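Local coordinates for protein lipase (Photobacterium sp. M37, PDB 2ORY) that probably hydrolyses triacylglycerols to release fatty acids, as a cold-adapted class 3 lipase of the alpha/beta-hydrolase fold, at residues T151-Q154 with F155-K159; A241-T244 with N245-K248; K42-K45 with P46-E49; Y254-E257 with Q258-V261. All coordinates share one frame; numbering follows the deposited sequence.

Contact 1. Residues T151-Q154 with F155-K159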
loop_
_atom_site.group_PDB
_atom_site.type_symbol
_atom_site.label_atom_id
_atom_site.label_comp_id
_atom_site.label_asym_id
_atom_site.label_seq_id
_atom_site.Cartn_x
_atom_site.Cartn_y
_atom_site.Cartn_z
ATOM N N THR A 151 11.001 -0.091 17.281
ATOM C CA THR A 151 10.864 -0.186 15.830
ATOM C C THR A 151 9.939 -1.376 15.612
ATOM O O THR A 151 9.675 -2.129 16.549
ATOM C CB THR A 151 12.202 -0.497 15.131
ATOM O OG1 THR A 151 12.733 -1.727 15.650
ATOM C CG2 THR A 151 13.204 0.659 15.338
ATOM N N ILE A 152 9.446 -1.552 14.395
ATOM C CA ILE A 152 8.554 -2.665 14.121
ATOM C C ILE A 152 9.292 -3.985 14.390
ATOM O O ILE A 152 8.730 -4.909 14.977
ATOM C CB ILE A 152 8.033 -2.624 12.654
ATOM C CG1 ILE A 152 7.024 -3.753 12.415
ATOM C CG2 ILE A 152 9.185 -2.752 11.671
ATOM C CD1 ILE A 152 5.735 -3.576 13.133
ATOM N N LEU A 153 10.554 -4.069 13.981
ATOM C CA LEU A 153 11.308 -5.299 14.189
ATOM C C LEU A 153 11.501 -5.602 15.679
ATOM O O LEU A 153 11.307 -6.741 16.122
ATOM C CB LEU A 153 12.659 -5.226 13.466
ATOM C CG LEU A 153 13.540 -6.477 13.534
ATOM C CD1 LEU A 153 12.738 -7.684 13.107
ATOM C CD2 LEU A 153 14.767 -6.296 12.657
ATOM N N GLN A 154 11.887 -4.594 16.455
ATOM C CA GLN A 154 12.059 -4.790 17.885
ATOM C C GLN A 154 10.730 -5.213 18.519
ATOM O O GLN A 154 10.697 -6.121 19.360
ATOM C CB GLN A 154 12.568 -3.504 18.537
ATOM C CG GLN A 154 13.959 -3.084 18.046
ATOM C CD GLN A 154 14.337 -1.684 18.487
ATOM O OE1 GLN A 154 13.471 -0.867 18.796
ATOM N NE2 GLN A 154 15.634 -1.392 18.496
ATOM N N PHE A 155 9.632 -4.570 18.124
ATOM C CA PHE A 155 8.320 -4.915 18.683
ATOM C C PHE A 155 7.917 -6.373 18.411
ATOM O O PHE A 155 7.441 -7.073 19.308
ATOM C CB PHE A 155 7.223 -3.995 18.121
ATOM C CG PHE A 155 5.832 -4.386 18.545
ATOM C CD1 PHE A 155 5.386 -4.128 19.834
ATOM C CD2 PHE A 155 4.985 -5.057 17.668
ATOM C CE1 PHE A 155 4.123 -4.532 20.238
ATOM C CE2 PHE A 155 3.723 -5.463 18.069
ATOM C CZ PHE A 155 3.290 -5.201 19.357
ATOM N N LEU A 156 8.084 -6.816 17.169
ATOM C CA LEU A 156 7.726 -8.179 16.804
ATOM C C LEU A 156 8.581 -9.185 17.579
ATOM O O LEU A 156 8.060 -10.149 18.133
ATOM C CB LEU A 156 7.904 -8.399 15.295
ATOM C CG LEU A 156 7.036 -7.583 14.319
ATOM C CD1 LEU A 156 7.505 -7.845 12.884
ATOM C CD2 LEU A 156 5.560 -7.952 14.485
ATOM N N ASN A 157 9.889 -8.955 17.622
ATOM C CA ASN A 157 10.774 -9.867 18.327
ATOM C C ASN A 157 10.431 -9.948 19.807
ATOM O O ASN A 157 10.499 -11.011 20.415
ATOM C CB ASN A 157 12.240 -9.459 18.130
ATOM C CG ASN A 157 12.819 -10.012 16.832
ATOM O OD1 ASN A 157 12.762 -11.215 16.588
ATOM N ND2 ASN A 157 13.377 -9.137 16.000
ATOM N N GLU A 158 10.030 -8.824 20.375
ATOM C CA GLU A 158 9.671 -8.769 21.784
ATOM C C GLU A 158 8.305 -9.399 22.051
ATOM O O GLU A 158 8.084 -10.048 23.083
ATOM C CB GLU A 158 9.676 -7.308 22.235
ATOM C CG GLU A 158 8.963 -7.023 23.529
ATOM C CD GLU A 158 8.908 -5.538 23.828
ATOM O OE1 GLU A 158 9.950 -4.962 24.217
ATOM O OE2 GLU A 158 7.817 -4.940 23.654
ATOM N N LYS A 159 7.394 -9.196 21.108
ATOM C CA LYS A 159 6.038 -9.699 21.214
ATOM C C LYS A 159 5.981 -11.185 20.876
ATOM O O LYS A 159 5.358 -11.956 21.592
ATOM C CB LYS A 159 5.129 -8.901 20.269
ATOM C CG LYS A 159 3.638 -9.050 20.499
ATOM C CD LYS A 159 3.244 -8.483 21.846
ATOM C CE LYS A 159 1.766 -8.115 21.893
ATOM N NZ LYS A 159 0.880 -9.191 21.403
#

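Contact 2. Residues A241-T244 with N245-K248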
loop_
_atom_site.group_PDB
_atom_site.type_symbol
_atom_site.label_atom_id
_atom_site.label_comp_id
_atom_site.label_asym_id
_atom_site.label_seq_id
_atom_site.Cartn_x
_atom_site.Cartn_y
_atom_site.Cartn_z
ATOM N N ALA A 241 2.347 1.893 -13.259
ATOM C CA ALA A 241 3.700 2.443 -13.194
ATOM C C ALA A 241 4.517 1.431 -12.394
ATOM O O ALA A 241 3.991 0.830 -11.445
ATOM C CB ALA A 241 3.687 3.782 -12.477
ATOM N N TRP A 242 5.787 1.233 -12.733
ATOM C CA TRP A 242 6.470 1.922 -13.812
ATOM C C TRP A 242 6.929 0.975 -14.932
ATOM O O TRP A 242 7.898 1.258 -15.627
ATOM C CB TRP A 242 7.690 2.659 -13.248
ATOM C CG TRP A 242 7.371 3.950 -12.562
ATOM C CD1 TRP A 242 7.401 5.204 -13.114
ATOM C CD2 TRP A 242 6.999 4.123 -11.193
ATOM N NE1 TRP A 242 7.076 6.142 -12.171
ATOM C CE2 TRP A 242 6.823 5.509 -10.980
ATOM C CE3 TRP A 242 6.801 3.244 -10.123
ATOM C CZ2 TRP A 242 6.456 6.035 -9.738
ATOM C CZ3 TRP A 242 6.438 3.769 -8.879
ATOM C CH2 TRP A 242 6.270 5.150 -8.700
ATOM N N ASN A 243 6.272 -0.161 -15.098
ATOM C CA ASN A 243 6.665 -1.058 -16.179
ATOM C C ASN A 243 6.455 -0.256 -17.469
ATOM O O ASN A 243 5.411 0.370 -17.641
ATOM C CB ASN A 243 5.799 -2.317 -16.136
ATOM C CG ASN A 243 5.892 -3.145 -17.409
ATOM O OD1 ASN A 243 5.248 -2.841 -18.407
ATOM N ND2 ASN A 243 6.697 -4.188 -17.372
ATOM N N THR A 244 7.441 -0.250 -18.366
ATOM C CA THR A 244 7.316 0.544 -19.591
ATOM C C THR A 244 6.072 0.242 -20.433
ATOM O O THR A 244 5.375 1.161 -20.852
ATOM C CB THR A 244 8.582 0.441 -20.496
ATOM O OG1 THR A 244 8.604 -0.828 -21.153
ATOM C CG2 THR A 244 9.859 0.594 -19.668
ATOM N N ASN A 245 5.781 -1.030 -20.672
ATOM C CA ASN A 245 4.601 -1.391 -21.465
ATOM C C ASN A 245 3.322 -0.859 -20.841
ATOM O O ASN A 245 2.446 -0.342 -21.535
ATOM C CB ASN A 245 4.507 -2.907 -21.604
ATOM C CG ASN A 245 5.574 -3.458 -22.501
ATOM O OD1 ASN A 245 5.639 -3.109 -23.684
ATOM N ND2 ASN A 245 6.428 -4.318 -21.954
ATOM N N SER A 246 3.216 -1.016 -19.524
ATOM C CA SER A 246 2.066 -0.544 -18.769
ATOM C C SER A 246 1.916 0.969 -18.866
ATOM O O SER A 246 0.812 1.486 -19.020
ATOM C CB SER A 246 2.216 -0.927 -17.299
ATOM O OG SER A 246 1.927 -2.294 -17.106
ATOM N N LEU A 247 3.029 1.683 -18.761
ATOM C CA LEU A 247 2.973 3.135 -18.815
ATOM C C LEU A 247 2.360 3.617 -20.131
ATOM O O LEU A 247 1.583 4.578 -20.160
ATOM C CB LEU A 247 4.381 3.712 -18.607
ATOM C CG LEU A 247 4.955 3.682 -17.172
ATOM C CD1 LEU A 247 6.419 4.122 -17.201
ATOM C CD2 LEU A 247 4.152 4.607 -16.254
ATOM N N LYS A 248 2.688 2.927 -21.217
ATOM C CA LYS A 248 2.169 3.299 -22.531
ATOM C C LYS A 248 0.670 3.060 -22.716
ATOM O O LYS A 248 0.129 3.287 -23.794
ATOM C CB LYS A 248 2.966 2.578 -23.614
ATOM C CG LYS A 248 4.378 3.136 -23.766
ATOM C CD LYS A 248 5.254 2.277 -24.660
ATOM C CE LYS A 248 6.683 2.808 -24.687
ATOM N NZ LYS A 248 7.606 1.857 -25.364
HETATM O O HOH W 1 7.465 -5.630 -19.611
#

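Contact 3. Residues K42-K45 with P46-E49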
loop_
_atom_site.group_PDB
_atom_site.type_symbol
_atom_site.label_atom_id
_atom_site.label_comp_id
_atom_site.label_asym_id
_atom_site.label_seq_id
_atom_site.Cartn_x
_atom_site.Cartn_y
_atom_site.Cartn_z
ATOM N N LYS A 42 -14.584 -0.759 16.496
ATOM C CA LYS A 42 -15.749 -1.023 17.326
ATOM C C LYS A 42 -17.070 -0.832 16.603
ATOM O O LYS A 42 -18.095 -1.338 17.039
ATOM C CB LYS A 42 -15.712 -0.106 18.545
ATOM C CG LYS A 42 -16.857 -0.292 19.511
ATOM C CD LYS A 42 -16.870 0.817 20.563
ATOM C CE LYS A 42 -17.223 2.179 19.954
ATOM N NZ LYS A 42 -17.322 3.267 20.978
ATOM N N THR A 43 -17.048 -0.115 15.491
ATOM C CA THR A 43 -18.281 0.145 14.773
ATOM C C THR A 43 -18.340 -0.364 13.343
ATOM O O THR A 43 -19.417 -0.698 12.844
ATOM C CB THR A 43 -18.574 1.652 14.771
ATOM O OG1 THR A 43 -17.534 2.339 14.061
ATOM C CG2 THR A 43 -18.635 2.177 16.209
ATOM N N TRP A 44 -17.195 -0.413 12.669
ATOM C CA TRP A 44 -17.161 -0.887 11.282
ATOM C C TRP A 44 -17.634 -2.338 11.237
ATOM O O TRP A 44 -17.164 -3.171 12.018
ATOM C CB TRP A 44 -15.735 -0.800 10.729
ATOM C CG TRP A 44 -15.257 0.583 10.366
ATOM C CD1 TRP A 44 -15.601 1.762 10.965
ATOM C CD2 TRP A 44 -14.277 0.909 9.377
ATOM N NE1 TRP A 44 -14.893 2.802 10.412
ATOM C CE2 TRP A 44 -14.070 2.307 9.438
ATOM C CE3 TRP A 44 -13.547 0.155 8.448
ATOM C CZ2 TRP A 44 -13.161 2.964 8.603
ATOM C CZ3 TRP A 44 -12.642 0.811 7.615
ATOM C CH2 TRP A 44 -12.457 2.199 7.700
ATOM N N LYS A 45 -18.550 -2.641 10.320
ATOM C CA LYS A 45 -19.081 -3.997 10.193
ATOM C C LYS A 45 -17.991 -5.082 10.190
ATOM O O LYS A 45 -17.959 -5.952 11.065
ATOM C CB LYS A 45 -19.928 -4.129 8.923
ATOM C CG LYS A 45 -21.224 -3.334 8.905
ATOM C CD LYS A 45 -22.022 -3.682 7.649
ATOM C CE LYS A 45 -23.196 -2.735 7.419
ATOM N NZ LYS A 45 -23.966 -3.036 6.164
ATOM N N PRO A 46 -17.074 -5.037 9.210
ATOM C CA PRO A 46 -16.009 -6.041 9.144
ATOM C C PRO A 46 -15.198 -6.268 10.425
ATOM O O PRO A 46 -14.573 -7.320 10.589
ATOM C CB PRO A 46 -15.151 -5.551 7.973
ATOM C CG PRO A 46 -15.381 -4.090 7.968
ATOM C CD PRO A 46 -16.860 -3.987 8.201
ATOM N N PHE A 47 -15.214 -5.306 11.340
ATOM C CA PHE A 47 -14.455 -5.458 12.579
ATOM C C PHE A 47 -15.313 -5.922 13.763
ATOM O O PHE A 47 -14.804 -6.076 14.866
ATOM C CB PHE A 47 -13.762 -4.138 12.963
ATOM C CG PHE A 47 -12.839 -3.580 11.899
ATOM C CD1 PHE A 47 -12.000 -4.417 11.161
ATOM C CD2 PHE A 47 -12.791 -2.210 11.652
ATOM C CE1 PHE A 47 -11.122 -3.894 10.187
ATOM C CE2 PHE A 47 -11.922 -1.679 10.687
ATOM C CZ PHE A 47 -11.084 -2.527 9.952
ATOM N N GLN A 48 -16.600 -6.157 13.535
ATOM C CA GLN A 48 -17.493 -6.564 14.620
ATOM C C GLN A 48 -17.546 -8.070 14.882
ATOM O O GLN A 48 -18.124 -8.515 15.874
ATOM C CB GLN A 48 -18.913 -6.051 14.347
ATOM C CG GLN A 48 -19.025 -4.534 14.266
ATOM C CD GLN A 48 -20.388 -4.069 13.769
ATOM O OE1 GLN A 48 -20.890 -4.548 12.749
ATOM N NE2 GLN A 48 -20.986 -3.119 14.484
ATOM N N GLU A 49 -16.940 -8.854 14.006
ATOM C CA GLU A 49 -16.968 -10.301 14.164
ATOM C C GLU A 49 -15.830 -10.836 15.029
ATOM O O GLU A 49 -15.742 -12.041 15.279
ATOM C CB GLU A 49 -16.939 -10.960 12.782
ATOM C CG GLU A 49 -17.951 -10.358 11.809
ATOM C CD GLU A 49 -18.004 -11.091 10.486
ATOM O OE1 GLU A 49 -16.944 -11.233 9.834
ATOM O OE2 GLU A 49 -19.111 -11.519 10.093
#

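Contact 4. Residues Y254-E257 with Q258-V261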
loop_
_atom_site.group_PDB
_atom_site.type_symbol
_atom_site.label_atom_id
_atom_site.label_comp_id
_atom_site.label_asym_id
_atom_site.label_seq_id
_atom_site.Cartn_x
_atom_site.Cartn_y
_atom_site.Cartn_z
ATOM N N TYR A 254 -8.945 5.325 -20.218
ATOM C CA TYR A 254 -10.364 5.650 -20.054
ATOM C C TYR A 254 -11.065 5.978 -21.360
ATOM O O TYR A 254 -11.983 6.800 -21.401
ATOM C CB TYR A 254 -10.545 6.822 -19.084
ATOM C CG TYR A 254 -9.913 6.604 -17.725
ATOM C CD1 TYR A 254 -10.102 5.411 -17.017
ATOM C CD2 TYR A 254 -9.113 7.586 -17.154
ATOM C CE1 TYR A 254 -9.489 5.212 -15.768
ATOM C CE2 TYR A 254 -8.507 7.403 -15.919
ATOM C CZ TYR A 254 -8.688 6.221 -15.230
ATOM O OH TYR A 254 -8.028 6.059 -14.035
ATOM N N ILE A 255 -10.626 5.330 -22.428
ATOM C CA ILE A 255 -11.216 5.554 -23.727
ATOM C C ILE A 255 -11.863 4.256 -24.157
ATOM O O ILE A 255 -11.177 3.311 -24.550
ATOM C CB ILE A 255 -10.152 5.959 -24.769
ATOM C CG1 ILE A 255 -9.531 7.302 -24.390
ATOM C CG2 ILE A 255 -10.784 6.057 -26.159
ATOM C CD1 ILE A 255 -8.404 7.731 -25.308
ATOM N N SER A 256 -13.184 4.203 -24.055
ATOM C CA SER A 256 -13.926 3.018 -24.455
ATOM C C SER A 256 -14.927 3.390 -25.543
ATOM O O SER A 256 -14.696 4.297 -26.347
ATOM C CB SER A 256 -14.669 2.423 -23.256
ATOM O OG SER A 256 -15.687 3.300 -22.805
ATOM N N GLU A 257 -16.040 2.671 -25.568
ATOM C CA GLU A 257 -17.085 2.928 -26.543
ATOM C C GLU A 257 -18.283 3.440 -25.758
ATOM O O GLU A 257 -19.322 3.770 -26.324
ATOM C CB GLU A 257 -17.429 1.640 -27.295
ATOM C CG GLU A 257 -16.222 1.012 -27.992
ATOM C CD GLU A 257 -16.568 -0.237 -28.789
ATOM O OE1 GLU A 257 -17.106 -1.202 -28.195
ATOM O OE2 GLU A 257 -16.293 -0.257 -30.009
ATOM N N GLN A 258 -18.111 3.511 -24.443
ATOM C CA GLN A 258 -19.154 3.984 -23.546
ATOM C C GLN A 258 -18.811 5.394 -23.060
ATOM O O GLN A 258 -19.694 6.152 -22.646
ATOM C CB GLN A 258 -19.273 3.050 -22.333
ATOM C CG GLN A 258 -20.681 2.532 -22.048
ATOM C CD GLN A 258 -21.087 1.416 -22.992
ATOM O OE1 GLN A 258 -21.067 1.585 -24.213
ATOM N NE2 GLN A 258 -21.461 0.264 -22.432
ATOM N N ALA A 259 -17.524 5.734 -23.111
ATOM C CA ALA A 259 -17.060 7.040 -22.666
ATOM C C ALA A 259 -15.640 7.305 -23.134
ATOM O O ALA A 259 -14.920 6.387 -23.516
ATOM C CB ALA A 259 -17.131 7.129 -21.151
ATOM N N SER A 260 -15.243 8.572 -23.095
ATOM C CA SER A 260 -13.904 8.973 -23.521
ATOM C C SER A 260 -13.353 10.088 -22.647
ATOM O O SER A 260 -13.663 11.260 -22.862
ATOM C CB SER A 260 -13.933 9.449 -24.972
ATOM O OG SER A 260 -12.676 9.980 -25.363
ATOM N N VAL A 261 -12.538 9.715 -21.665
ATOM C CA VAL A 261 -11.923 10.675 -20.755
ATOM C C VAL A 261 -10.428 10.703 -21.032
ATOM O O VAL A 261 -9.723 9.752 -20.721
ATOM C CB VAL A 261 -12.165 10.259 -19.309
ATOM C CG1 VAL A 261 -11.290 11.066 -18.367
ATOM C CG2 VAL A 261 -13.615 10.471 -18.978
HETATM O O HOH W 2 -7.748 7.870 -21.166
#

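Contact 1. Residues T151-Q154 with F155-K159
A capping box opens the helix 152-160, and the turns that follow bind Thr151-Gln154 to Phe155-Lys159. In the box each partner accepts the other's backbone N-H: Gln154 N donates to Thr151 OG1 over 3.1 Å, while Thr151 N runs almost straight (173°) to Gln154 OE1, 3.0 Å away, meeting that oxygen from above its carbonyl plane. The regular series of helical bonds begins at the same residue, with Phe155 N on Thr151 O at 2.9 Å, and continues through Leu156, Asn157 and Glu158.

One acceptor is gripped twice: Leu153 O takes Asn157 N at 3.0 Å, and Asn157 ND2 adds a weak, strongly bent bond. Asn157 reaches back because its CG lies beside its own backbone N (chi1 -84°), which sets the amide alongside Leu153, both side chains pointing the same way, with Asn157 ND2 3.3 Å from Leu153 CD1. The same ND2 has its stronger partner in Lys194 O, so the amide links the helix to a neighbouring loop.

One turn apart on the buried side, Ile152 CG1 and Leu156 CD1 meet at 4.1 Å, the two side chains crossing at a slant. Ile152 rests on Met73 and Val75 of strand 66-78 and on Trp186, and Leu156 on Leu187 of helix 175-189, while the Phe155 ring meets Trp56. This is an amphipathic helix with a capped N terminus, laid against the central sheet as helices are in alpha/beta hydrolases.

Contact 2. Residues A241-T244 with N245-K248
Asn243 and Ser246 meet in an N-cap, with the asparagine side chain folded over the first turn of the helix 244-247. CG of Asn243 stands opposite its own backbone N (chi1 166°), and this swings Asn243 OD1 over the start of the helix, where it accepts from Ser246 N at 3.0 Å. The donor lies in the plane of the side-chain carbonyl, a favourable approach for an amide oxygen. The other end of the same amide is also held: Asn243 ND2 donates to Tyr283 O and to a water 2.8 Å away, and that water accepts from Asn245 ND2 as well, tying the two asparagines together.

Leu247 carries the apolar half. Leu247 N closes the turn on Asn243 O at 2.9 Å, and with CG beside that N (chi1 -75°) its two methyls spread back over the chain leading in. Leu247 CD2 packs on Ala241 CB at 3.9 Å, whereas Leu247 CD1 lies 3.6 Å from Trp242 O and approaches the indole slantwise. A cis peptide joins Ala241 to Trp242, and Ala241 CB covers part of one indole face.

Around this turn, Leu247 leans on Met274, Ile275 and Thr278, while Ala241 and Trp242 press on Leu101; the short helix thus packs on helix 265-278, and the chain entering it on helix 97-102.

Contact 3. Residues K42-K45 with P46-E49
Trp44 and Phe47 both set CG beside their own backbone N, opposite the carbonyl carbon (chi1 -76° and -57°), and this shared choice sends the two rings the same way, side by side. They can do so because the chain leaving helix 30-43 folds into two overlapping beta turns. In the first, Phe47 N donates to Trp44 O at 3.0 Å; in the second, Gln48 N donates to Lys45 O at 2.8 Å. Both donors stand well above the plane of the carbonyl they meet. Pro46 sits inside both turns, and its ring restrains its phi torsion.

The aromatic planes are nearly parallel, 14° apart, but slid so far that they hardly overlap, with the centroid of the Phe47 ring 5.4 Å from that of the six-membered ring of Trp44. One side of the Phe47 ring does the touching: Phe47 CD2 lies 3.4 Å from Trp44 CB, and Phe47 CE2 comes 3.3 Å from Trp44 CE3, a slanting approach. Helix 5-15 backs the pair, with Met15 touching both side chains and Ala11 against Pro46 and Phe47, while Phe12 meets the Phe47 ring. Trp44 NE1 has a weak bond to Tyr18 OH.

On the exposed side Gln48 extends back across Lys45 and past the carbonyls of Thr43 and Trp44. Gln48 CG comes 3.2 Å from Trp44 O, and Gln48 OE1 lies 3.2 Å from Lys45 CA.

Contact 4. Residues Y254-E257 with Q258-V261
Tyr254 and Val261 close the firm end of a short hairpin-like loop, while Ser256-Ala259 form its tip. A single antiparallel bridge pairs Ile255 with Ser260, both exposed, a non-hydrogen-bonded pair flanked by two backbone bonds: Val261 N to Tyr254 O at 3.0 Å, almost straight at the hydrogen (177°), and Ser256 N to Ala259 O at 2.8 Å.

At the buried end Tyr254 CB packs on Val261 CB at 3.8 Å. The Tyr254 ring then leads away to meet Tyr304 and Gln307 of helix 304-319, and its OH bonds Leu235 O. The Tyr254 side chain lies near, without touching, residues that probably form the Ser-His-Asp triad of this lipase family. Val261 too rests on Tyr304. A water extends the pairing, accepting from Tyr254 N and donating to Val261 O.

Apolar contact thins out toward the tip, where Ser256, Glu257 and Gln258 are exposed and polar bonds keep the shape. Here Ser256 makes an ST turn. Its OG is tucked between the backbone N and the carbonyl carbon (chi1 66°), facing into the bend, where Ser256 OG receives two backbone donors: Gln258 N at 2.9 Å and Ala259 N at 3.1 Å.

In the fold
From the N terminus the four contacts follow in series, none nesting in or crossing another, and each closes only a local turn. Contact 3 bends the chain out of helix 30-43 toward strand 52-63, one of the two outermost strands of the mixed sheet, and rests on helix 5-15. Contact 1 starts helix 152-160, which leads toward strand 166-173 of the same sheet. Beyond the chain's centre, contact 2 starts helix 244-247 and contact 4 folds the loop from it to helix 265-278. These last two are neighbours, about 10 Å between nearest atoms, whereas contacts 1 and 4 lie about 49 Å apart between centres.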